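Long-range contacts in methyltransferase 1 (Methanosarcina barkeri, PDB 2I2X), which transfers the methyl group of methanol to the cob(I)amide cofactor bound by its partner protein MtaC, a zinc-dependent step of methanogenesis from methanol: residues 374-384 with 395-406; 36-44 with 333-344. All coordinates share one frame; numbering follows the deposited sequence.

Contact 1 (374-384 with 395-406); sequences NAYRVGQSIVK and NAAIECCNIIEE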
loop_
_atom_site.group_PDB
_atom_site.type_symbol
_atom_site.label_atom_id
_atom_site.label_comp_id
_atom_site.label_asym_id
_atom_site.label_seq_id
_atom_site.Cartn_x
_atom_site.Cartn_y
_atom_site.Cartn_z
ATOM N N ASN A 374 11.739 -9.995 26.274
ATOM C CA ASN A 374 13.166 -9.793 26.054
ATOM C C ASN A 374 13.550 -8.307 26.033
ATOM O O ASN A 374 14.603 -7.911 26.562
ATOM C CB ASN A 374 13.621 -10.504 24.782
ATOM C CG ASN A 374 13.511 -12.009 24.910
ATOM O OD1 ASN A 374 13.802 -12.545 25.980
ATOM N ND2 ASN A 374 13.075 -12.710 23.829
ATOM N N ALA A 375 12.706 -7.491 25.418
ATOM C CA ALA A 375 12.940 -6.062 25.426
ATOM C C ALA A 375 13.037 -5.544 26.883
ATOM O O ALA A 375 13.916 -4.724 27.206
ATOM C CB ALA A 375 11.852 -5.349 24.652
ATOM N N TYR A 376 12.152 -6.043 27.745
ATOM C CA TYR A 376 12.094 -5.649 29.150
ATOM C C TYR A 376 13.411 -6.035 29.836
ATOM O O TYR A 376 13.989 -5.253 30.591
ATOM C CB TYR A 376 10.902 -6.326 29.852
ATOM C CG TYR A 376 10.724 -5.909 31.289
ATOM C CD1 TYR A 376 11.356 -6.610 32.342
ATOM C CD2 TYR A 376 9.941 -4.795 31.606
ATOM C CE1 TYR A 376 11.209 -6.182 33.693
ATOM C CE2 TYR A 376 9.766 -4.368 32.925
ATOM C CZ TYR A 376 10.399 -5.042 33.968
ATOM O OH TYR A 376 10.195 -4.567 35.252
ATOM N N ARG A 377 13.871 -7.245 29.559
ATOM C CA ARG A 377 15.109 -7.762 30.127
ATOM C C ARG A 377 16.296 -6.861 29.719
ATOM O O ARG A 377 17.125 -6.498 30.568
ATOM C CB ARG A 377 15.307 -9.218 29.701
ATOM C CG ARG A 377 16.574 -9.876 30.160
ATOM C CD ARG A 377 16.669 -11.328 29.687
ATOM N NE ARG A 377 18.029 -11.874 29.797
ATOM C CZ ARG A 377 18.371 -13.143 29.522
ATOM N NH1 ARG A 377 17.464 -14.024 29.107
ATOM N NH2 ARG A 377 19.637 -13.535 29.644
ATOM N N VAL A 378 16.348 -6.468 28.445
ATOM C CA VAL A 378 17.381 -5.559 27.981
ATOM C C VAL A 378 17.223 -4.237 28.687
ATOM O O VAL A 378 18.194 -3.662 29.120
ATOM C CB VAL A 378 17.364 -5.367 26.461
ATOM C CG1 VAL A 378 18.290 -4.209 26.042
ATOM C CG2 VAL A 378 17.756 -6.667 25.757
ATOM N N GLY A 379 15.979 -3.795 28.849
ATOM C CA GLY A 379 15.644 -2.690 29.754
ATOM C C GLY A 379 16.316 -2.770 31.134
ATOM O O GLY A 379 16.892 -1.765 31.594
ATOM N N GLN A 380 16.242 -3.940 31.787
ATOM C CA GLN A 380 16.785 -4.120 33.149
ATOM C C GLN A 380 18.320 -3.999 33.169
ATOM O O GLN A 380 18.916 -3.526 34.156
ATOM C CB GLN A 380 16.391 -5.476 33.758
ATOM C CG GLN A 380 14.958 -5.586 34.225
ATOM C CD GLN A 380 14.532 -7.029 34.511
ATOM O OE1 GLN A 380 14.761 -7.940 33.702
ATOM N NE2 GLN A 380 13.888 -7.238 35.652
ATOM N N SER A 381 18.943 -4.415 32.071
ATOM C CA SER A 381 20.382 -4.458 32.005
ATOM C C SER A 381 20.900 -3.039 31.827
ATOM O O SER A 381 22.033 -2.719 32.227
ATOM C CB SER A 381 20.851 -5.376 30.872
ATOM O OG SER A 381 20.756 -4.729 29.622
ATOM N N ILE A 382 20.068 -2.180 31.256
ATOM C CA ILE A 382 20.423 -0.775 31.116
ATOM C C ILE A 382 20.350 -0.017 32.444
ATOM O O ILE A 382 21.285 0.702 32.797
ATOM C CB ILE A 382 19.532 -0.083 30.050
ATOM C CG1 ILE A 382 19.809 -0.725 28.665
ATOM C CG2 ILE A 382 19.703 1.476 30.078
ATOM C CD1 ILE A 382 18.764 -0.439 27.633
ATOM N N VAL A 383 19.243 -0.160 33.176
ATOM C CA VAL A 383 19.009 0.711 34.316
ATOM C C VAL A 383 19.949 0.354 35.465
ATOM O O VAL A 383 20.296 1.215 36.281
ATOM C CB VAL A 383 17.514 0.727 34.776
ATOM C CG1 VAL A 383 16.618 1.214 33.654
ATOM C CG2 VAL A 383 17.065 -0.646 35.276
ATOM N N LYS A 384 20.398 -0.903 35.501
ATOM C CA LYS A 384 21.317 -1.341 36.559
ATOM C C LYS A 384 22.647 -0.558 36.567
ATOM O O LYS A 384 23.358 -0.609 37.558
ATOM C CB LYS A 384 21.507 -2.880 36.594
ATOM C CG LYS A 384 22.353 -3.467 35.469
ATOM C CD LYS A 384 22.511 -4.975 35.574
ATOM C CE LYS A 384 23.732 -5.390 34.778
ATOM N NZ LYS A 384 23.547 -6.554 33.861
ATOM N N ASN A 395 26.132 -3.140 28.666
ATOM C CA ASN A 395 25.289 -4.136 29.327
ATOM C C ASN A 395 24.209 -4.637 28.342
ATOM O O ASN A 395 23.960 -5.839 28.230
ATOM C CB ASN A 395 24.621 -3.563 30.591
ATOM C CG ASN A 395 25.633 -3.257 31.744
ATOM O OD1 ASN A 395 26.799 -3.660 31.707
ATOM N ND2 ASN A 395 25.158 -2.545 32.759
ATOM N N ALA A 396 23.619 -3.710 27.597
ATOM C CA ALA A 396 22.519 -4.018 26.713
ATOM C C ALA A 396 23.018 -4.926 25.609
ATOM O O ALA A 396 22.390 -5.944 25.295
ATOM C CB ALA A 396 21.892 -2.726 26.143
ATOM N N ALA A 397 24.154 -4.573 25.035
ATOM C CA ALA A 397 24.781 -5.353 23.984
ATOM C C ALA A 397 25.083 -6.781 24.435
ATOM O O ALA A 397 24.860 -7.733 23.683
ATOM C CB ALA A 397 26.074 -4.645 23.532
ATOM N N ILE A 398 25.581 -6.935 25.667
ATOM C CA ILE A 398 25.952 -8.267 26.180
ATOM C C ILE A 398 24.712 -9.058 26.569
ATOM O O ILE A 398 24.656 -10.274 26.366
ATOM C CB ILE A 398 26.974 -8.195 27.362
ATOM C CG1 ILE A 398 28.357 -7.776 26.831
ATOM C CG2 ILE A 398 27.070 -9.551 28.095
ATOM C CD1 ILE A 398 29.344 -7.309 27.938
ATOM N N GLU A 399 23.737 -8.358 27.151
ATOM C CA GLU A 399 22.466 -8.961 27.502
ATOM C C GLU A 399 21.755 -9.454 26.238
ATOM O O GLU A 399 21.118 -10.518 26.234
ATOM C CB GLU A 399 21.579 -7.959 28.230
ATOM C CG GLU A 399 20.389 -8.593 28.923
ATOM C CD GLU A 399 20.751 -9.336 30.197
ATOM O OE1 GLU A 399 21.799 -9.020 30.824
ATOM O OE2 GLU A 399 19.968 -10.236 30.577
ATOM N N CYS A 400 21.877 -8.672 25.174
ATOM C CA CYS A 400 21.319 -9.052 23.894
ATOM C C CYS A 400 21.914 -10.390 23.439
ATOM O O CYS A 400 21.167 -11.313 23.067
ATOM C CB CYS A 400 21.555 -7.938 22.850
ATOM S SG CYS A 400 21.125 -8.390 21.127
ATOM N N CYS A 401 23.241 -10.476 23.450
ATOM C CA CYS A 401 23.967 -11.724 23.126
ATOM C C CYS A 401 23.477 -12.904 23.955
ATOM O O CYS A 401 23.233 -14.002 23.396
ATOM C CB CYS A 401 25.485 -11.570 23.291
ATOM S SG CYS A 401 26.257 -10.406 22.126
ATOM N N ASN A 402 23.312 -12.682 25.265
ATOM C CA ASN A 402 22.761 -13.713 26.152
ATOM C C ASN A 402 21.381 -14.159 25.716
ATOM O O ASN A 402 21.099 -15.362 25.644
ATOM C CB ASN A 402 22.717 -13.235 27.602
ATOM C CG ASN A 402 24.114 -13.022 28.191
ATOM O OD1 ASN A 402 25.107 -13.631 27.741
ATOM N ND2 ASN A 402 24.195 -12.156 29.202
ATOM N N ILE A 403 20.538 -13.176 25.404
ATOM C CA ILE A 403 19.179 -13.431 24.996
ATOM C C ILE A 403 19.108 -14.264 23.727
ATOM O O ILE A 403 18.418 -15.285 23.721
ATOM C CB ILE A 403 18.352 -12.135 24.882
ATOM C CG1 ILE A 403 18.080 -11.611 26.295
ATOM C CG2 ILE A 403 17.030 -12.418 24.115
ATOM C CD1 ILE A 403 17.717 -10.180 26.359
ATOM N N ILE A 404 19.843 -13.859 22.685
ATOM C CA ILE A 404 19.855 -14.605 21.408
ATOM C C ILE A 404 20.396 -16.026 21.630
ATOM O O ILE A 404 19.882 -16.985 21.066
ATOM C CB ILE A 404 20.685 -13.885 20.293
ATOM C CG1 ILE A 404 20.196 -12.460 20.013
ATOM C CG2 ILE A 404 20.758 -14.734 19.004
ATOM C CD1 ILE A 404 18.683 -12.335 19.768
ATOM N N GLU A 405 21.414 -16.159 22.469
ATOM C CA GLU A 405 21.993 -17.462 22.783
ATOM C C GLU A 405 20.986 -18.388 23.431
ATOM O O GLU A 405 20.924 -19.575 23.077
ATOM C CB GLU A 405 23.235 -17.327 23.695
ATOM C CG GLU A 405 24.527 -17.234 22.944
ATOM C CD GLU A 405 25.737 -16.723 23.768
ATOM O OE1 GLU A 405 26.716 -16.294 23.123
ATOM O OE2 GLU A 405 25.752 -16.739 25.016
ATOM N N GLU A 406 20.215 -17.866 24.388
ATOM C CA GLU A 406 19.211 -18.694 25.048
ATOM C C GLU A 406 18.168 -19.078 24.008
ATOM O O GLU A 406 17.754 -20.239 23.936
ATOM C CB GLU A 406 18.564 -17.988 26.244
ATOM C CG GLU A 406 19.514 -17.805 27.416
ATOM C CD GLU A 406 18.992 -16.807 28.458
ATOM O OE1 GLU A 406 17.734 -16.655 28.589
ATOM O OE2 GLU A 406 19.845 -16.186 29.143
HETATM O O HOH W 1 24.158 -7.460 31.380
#
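Asn-374 lays its amide against Ile-403, whose CG2 methyl comes within 3.6 Å of Asn-374 CG; the ND2 end of that amide is hydrogen-bonded to the carbonyl of Tyr-368. One turn on, Arg-377 carries the salt bridges of the contact. With CG anti to the backbone N (chi1 177°) and the chain extended, its guanidinium reaches the space among Glu-399, Asn-402, Ile-403 and Glu-406, a knob-into-hole fit. Arg-377 NE forms a salt bridge with Glu-399 OE2 (2.7 Å, N-H...O 179°), using the anti lone pair of that oxygen. Arg-377 NH1 and NH2 grip Glu-406 end-on in a second salt bridge, NH1 to OE1 and NH2 to OE2, completing a three-residue salt-bridge network, although both oxygens are met from above the carboxylate plane. Ile-403 CG1 lies over one guanidinium face. Val-378 uses both methyls: CG1 meets Ala-396 CB, and CG2 packs on Ile-403 CD1 at 3.6 Å. Ser-381 turns its OG back to Val-378 O in a hydrogen bond of 2.8 Å, which places the hydroxyl's donor within its own helix, while OG rests against Ala-396 CA and Glu-399 CB. Its carbonyl O accepts from Asn-395 ND2 at 3.2 Å, nearly in line with the C=O; this ND2 also bonds Asp-385. Ile-382 adds CG1 to the Ala-396 methyl. Lys-384 closes the row through one water, which accepts from its NZ and donates to Glu-399 OE1. The helices run roughly antiparallel, at 145° with axes 8.4 Å apart, as a helical hairpin. Near-planar bonds from NE and from the NH1/NH2 pair, with Ile-403 CG1 over one face, restrict rotation of the guanidinium, and the positive charges of Arg-377 and, through water, Lys-384 would probably help keep Glu-399 ionised.

Contact 2 (36-44 with 333-344); sequences AGYTIPEIN and LAYDCALMNTAL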
loop_
_atom_site.group_PDB
_atom_site.type_symbol
_atom_site.label_atom_id
_atom_site.label_comp_id
_atom_site.label_asym_id
_atom_site.label_seq_id
_atom_site.Cartn_x
_atom_site.Cartn_y
_atom_site.Cartn_z
ATOM N N ALA A 36 -3.373 6.555 26.256
ATOM C CA ALA A 36 -4.534 6.735 27.135
ATOM C C ALA A 36 -5.639 5.653 27.043
ATOM O O ALA A 36 -6.779 5.893 27.442
ATOM C CB ALA A 36 -5.158 8.139 26.874
ATOM N N GLY A 37 -5.335 4.463 26.551
ATOM C CA GLY A 37 -6.408 3.480 26.419
ATOM C C GLY A 37 -6.884 3.319 24.970
ATOM O O GLY A 37 -7.937 2.786 24.752
ATOM N N TYR A 38 -6.114 3.808 23.985
ATOM C CA TYR A 38 -6.391 3.517 22.573
ATOM C C TYR A 38 -5.182 3.761 21.658
ATOM O O TYR A 38 -4.484 4.763 21.820
ATOM C CB TYR A 38 -7.618 4.281 22.044
ATOM C CG TYR A 38 -7.544 5.792 22.094
ATOM C CD1 TYR A 38 -8.020 6.505 23.198
ATOM C CD2 TYR A 38 -7.017 6.505 21.030
ATOM C CE1 TYR A 38 -7.969 7.909 23.230
ATOM C CE2 TYR A 38 -6.962 7.905 21.040
ATOM C CZ TYR A 38 -7.442 8.606 22.141
ATOM O OH TYR A 38 -7.415 9.998 22.098
ATOM N N THR A 39 -4.967 2.858 20.701
ATOM C CA THR A 39 -3.917 3.042 19.708
ATOM C C THR A 39 -4.362 4.061 18.664
ATOM O O THR A 39 -5.559 4.213 18.413
ATOM C CB THR A 39 -3.558 1.718 19.017
ATOM O OG1 THR A 39 -4.735 1.167 18.398
ATOM C CG2 THR A 39 -2.977 0.710 20.028
ATOM N N ILE A 40 -3.409 4.766 18.063
ATOM C CA ILE A 40 -3.728 5.802 17.074
ATOM C C ILE A 40 -2.906 5.615 15.806
ATOM O O ILE A 40 -1.681 5.436 15.888
ATOM C CB ILE A 40 -3.416 7.201 17.593
ATOM C CG1 ILE A 40 -4.175 7.502 18.881
ATOM C CG2 ILE A 40 -3.785 8.235 16.567
ATOM C CD1 ILE A 40 -3.397 8.445 19.781
ATOM N N PRO A 41 -3.567 5.664 14.623
ATOM C CA PRO A 41 -2.756 5.587 13.402
ATOM C C PRO A 41 -1.988 6.880 13.179
ATOM O O PRO A 41 -2.490 7.961 13.474
ATOM C CB PRO A 41 -3.802 5.360 12.298
ATOM C CG PRO A 41 -5.067 5.984 12.840
ATOM C CD PRO A 41 -5.011 5.790 14.335
ATOM N N GLU A 42 -0.775 6.755 12.649
ATOM C CA GLU A 42 0.095 7.898 12.354
ATOM C C GLU A 42 0.543 7.767 10.900
ATOM O O GLU A 42 1.341 6.882 10.556
ATOM C CB GLU A 42 1.305 7.936 13.311
ATOM C CG GLU A 42 2.338 9.094 13.061
ATOM C CD GLU A 42 3.186 9.519 14.331
ATOM O OE1 GLU A 42 3.466 8.697 15.254
ATOM O OE2 GLU A 42 3.561 10.710 14.417
ATOM N N ILE A 43 0.035 8.637 10.041
ATOM C CA ILE A 43 0.336 8.517 8.618
ATOM C C ILE A 43 1.526 9.406 8.211
ATOM O O ILE A 43 1.628 10.570 8.627
ATOM C CB ILE A 43 -0.931 8.779 7.734
ATOM C CG1 ILE A 43 -0.641 8.550 6.244
ATOM C CG2 ILE A 43 -1.500 10.186 8.012
ATOM C CD1 ILE A 43 -0.510 7.071 5.802
ATOM N N ASN A 44 2.410 8.821 7.400
ATOM C CA ASN A 44 3.604 9.481 6.878
ATOM C C ASN A 44 3.527 9.547 5.368
ATOM O O ASN A 44 2.690 8.863 4.772
ATOM C CB ASN A 44 4.854 8.751 7.326
ATOM C CG ASN A 44 5.336 9.238 8.674
ATOM O OD1 ASN A 44 6.040 10.246 8.760
ATOM N ND2 ASN A 44 4.924 8.557 9.738
ATOM N N LEU A 333 -3.747 1.412 8.408
ATOM C CA LEU A 333 -3.291 1.742 9.744
ATOM C C LEU A 333 -4.462 1.878 10.699
ATOM O O LEU A 333 -4.479 1.266 11.781
ATOM C CB LEU A 333 -2.483 3.058 9.766
ATOM C CG LEU A 333 -1.169 3.102 9.003
ATOM C CD1 LEU A 333 -0.723 4.482 8.859
ATOM C CD2 LEU A 333 -0.081 2.225 9.656
ATOM N N ALA A 334 -5.458 2.660 10.300
ATOM C CA ALA A 334 -6.585 2.896 11.191
ATOM C C ALA A 334 -7.339 1.603 11.506
ATOM O O ALA A 334 -7.858 1.428 12.614
ATOM C CB ALA A 334 -7.517 3.938 10.623
ATOM N N TYR A 335 -7.391 0.692 10.545
ATOM C CA TYR A 335 -8.057 -0.563 10.799
ATOM C C TYR A 335 -7.224 -1.433 11.744
ATOM O O TYR A 335 -7.768 -2.099 12.623
ATOM C CB TYR A 335 -8.338 -1.284 9.475
ATOM C CG TYR A 335 -9.709 -1.036 8.873
ATOM C CD1 TYR A 335 -10.877 -1.322 9.594
ATOM C CD2 TYR A 335 -9.842 -0.556 7.574
ATOM C CE1 TYR A 335 -12.136 -1.123 9.050
ATOM C CE2 TYR A 335 -11.104 -0.347 7.018
ATOM C CZ TYR A 335 -12.254 -0.623 7.763
ATOM O OH TYR A 335 -13.519 -0.456 7.193
ATOM N N ASP A 336 -5.896 -1.431 11.562
ATOM C CA ASP A 336 -4.994 -2.148 12.474
ATOM C C ASP A 336 -5.246 -1.617 13.869
ATOM O O ASP A 336 -5.314 -2.390 14.815
ATOM C CB ASP A 336 -3.511 -1.958 12.110
ATOM C CG ASP A 336 -3.109 -2.702 10.858
ATOM O OD1 ASP A 336 -3.763 -3.701 10.525
ATOM O OD2 ASP A 336 -2.148 -2.280 10.180
ATOM N N CYS A 337 -5.401 -0.297 13.993
ATOM C CA CYS A 337 -5.697 0.281 15.291
ATOM C C CYS A 337 -7.058 -0.168 15.799
ATOM O O CYS A 337 -7.202 -0.460 16.991
ATOM C CB CYS A 337 -5.553 1.808 15.299
ATOM S SG CYS A 337 -3.781 2.416 15.165
ATOM N N ALA A 338 -8.054 -0.263 14.918
ATOM C CA ALA A 338 -9.398 -0.604 15.367
ATOM C C ALA A 338 -9.455 -2.012 16.018
ATOM O O ALA A 338 -10.161 -2.225 17.017
ATOM C CB ALA A 338 -10.438 -0.437 14.232
ATOM N N LEU A 339 -8.661 -2.932 15.494
ATOM C CA LEU A 339 -8.536 -4.292 16.019
ATOM C C LEU A 339 -7.961 -4.231 17.412
ATOM O O LEU A 339 -8.479 -4.838 18.379
ATOM C CB LEU A 339 -7.619 -5.136 15.104
ATOM C CG LEU A 339 -7.480 -6.606 15.507
ATOM C CD1 LEU A 339 -8.842 -7.339 15.378
ATOM C CD2 LEU A 339 -6.341 -7.329 14.729
ATOM N N MET A 340 -6.887 -3.465 17.534
ATOM C CA MET A 340 -6.232 -3.339 18.817
ATOM C C MET A 340 -7.222 -2.708 19.784
ATOM O O MET A 340 -7.380 -3.216 20.885
ATOM C CB MET A 340 -4.921 -2.556 18.704
ATOM C CG MET A 340 -3.734 -3.416 18.204
ATOM S SD MET A 340 -2.183 -2.478 18.130
ATOM C CE MET A 340 -2.431 -1.430 16.683
ATOM N N ASN A 341 -7.929 -1.649 19.374
ATOM C CA ASN A 341 -8.777 -0.941 20.325
ATOM C C ASN A 341 -9.941 -1.773 20.791
ATOM O O ASN A 341 -10.375 -1.607 21.920
ATOM C CB ASN A 341 -9.229 0.423 19.807
ATOM C CG ASN A 341 -8.062 1.372 19.537
ATOM O OD1 ASN A 341 -6.920 1.169 20.038
ATOM N ND2 ASN A 341 -8.337 2.441 18.767
ATOM N N THR A 342 -10.432 -2.678 19.930
ATOM C CA THR A 342 -11.502 -3.633 20.281
ATOM C C THR A 342 -11.024 -4.643 21.345
ATOM O O THR A 342 -11.800 -5.073 22.214
ATOM C CB THR A 342 -11.973 -4.418 18.999
ATOM O OG1 THR A 342 -12.467 -3.504 18.025
ATOM C CG2 THR A 342 -13.072 -5.433 19.307
ATOM N N ALA A 343 -9.764 -5.063 21.221
ATOM C CA ALA A 343 -9.094 -5.922 22.196
ATOM C C ALA A 343 -9.075 -5.234 23.554
ATOM O O ALA A 343 -9.419 -5.838 24.587
ATOM C CB ALA A 343 -7.676 -6.247 21.737
ATOM N N LEU A 344 -8.712 -3.966 23.557
ATOM C CA LEU A 344 -8.675 -3.227 24.798
ATOM C C LEU A 344 -10.075 -3.148 25.415
ATOM O O LEU A 344 -10.274 -3.441 26.594
ATOM C CB LEU A 344 -8.085 -1.830 24.579
ATOM C CG LEU A 344 -6.571 -1.752 24.378
ATOM C CD1 LEU A 344 -6.238 -0.462 23.606
ATOM C CD2 LEU A 344 -5.756 -1.822 25.745
#
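Asn-341 OD1 is gripped twice by Thr-39, from its backbone N and from its OG1, both at 2.7 Å. Thr-39 N, the donor, is tilted 21° from the side-chain carbonyl plane of Asn-341, whereas the hydroxyl comes from well above it. A weak return bond runs from Asn-341 ND2 to Thr-39 O at 3.3 Å; one side-chain amide thus pairs with both the N-H and, weakly, the carbonyl O of Thr-39. The torsion about CA-CB of Thr-39 sets OG1 between its backbone N and carbonyl carbon, where it and N can both reach Asn-341 OD1, while CG2 meets Met-340 SD. Farther along, Cys-337 SG lies 3.3 Å from Pro-41 N, and the proline ring spans the helix surface: CD faces that sulfur, CG the Ala-334 methyl, and CB Leu-333 CB at 3.7 Å. Leu-333 CD1 then reaches Glu-42 O and Ile-43 CD1. At the other end, Leu-344 CD1 touches Gly-37 O. Strand 40-43 and helix 333-344 run nearly antiparallel, at 164° with axes 7.1 Å apart, consistent with an outer helix packed on a strand of the TIM barrel. Strand 40-43 lies between parallel strands 80-86 and 309-311; helix 55-76 also packs on Pro-41 and Ala-334, and the far face of helix 325-345 meets the second copy of this subunit.

How the contacts relate
Contact 2 belongs to the barrel and is buried, joining a strand of the parallel sheet to an outer helix nearly 290 residues later; contact 1 is local, pairing successive helices 372-383 and 389-409, and is only partly buried. They share no helix or strand, and the nearest atoms of contact 1 and contact 2 are about 16 Å apart. The chemistry follows the setting. Charged groups and a water bridge mark the more exposed side of contact 1, beside an aliphatic seam, whereas contact 2 uses neutral amide and hydroxyl bonds with sulfur and proline packing. Contact 2 also borders the second subunit, while no other chain touches the segments of contact 1.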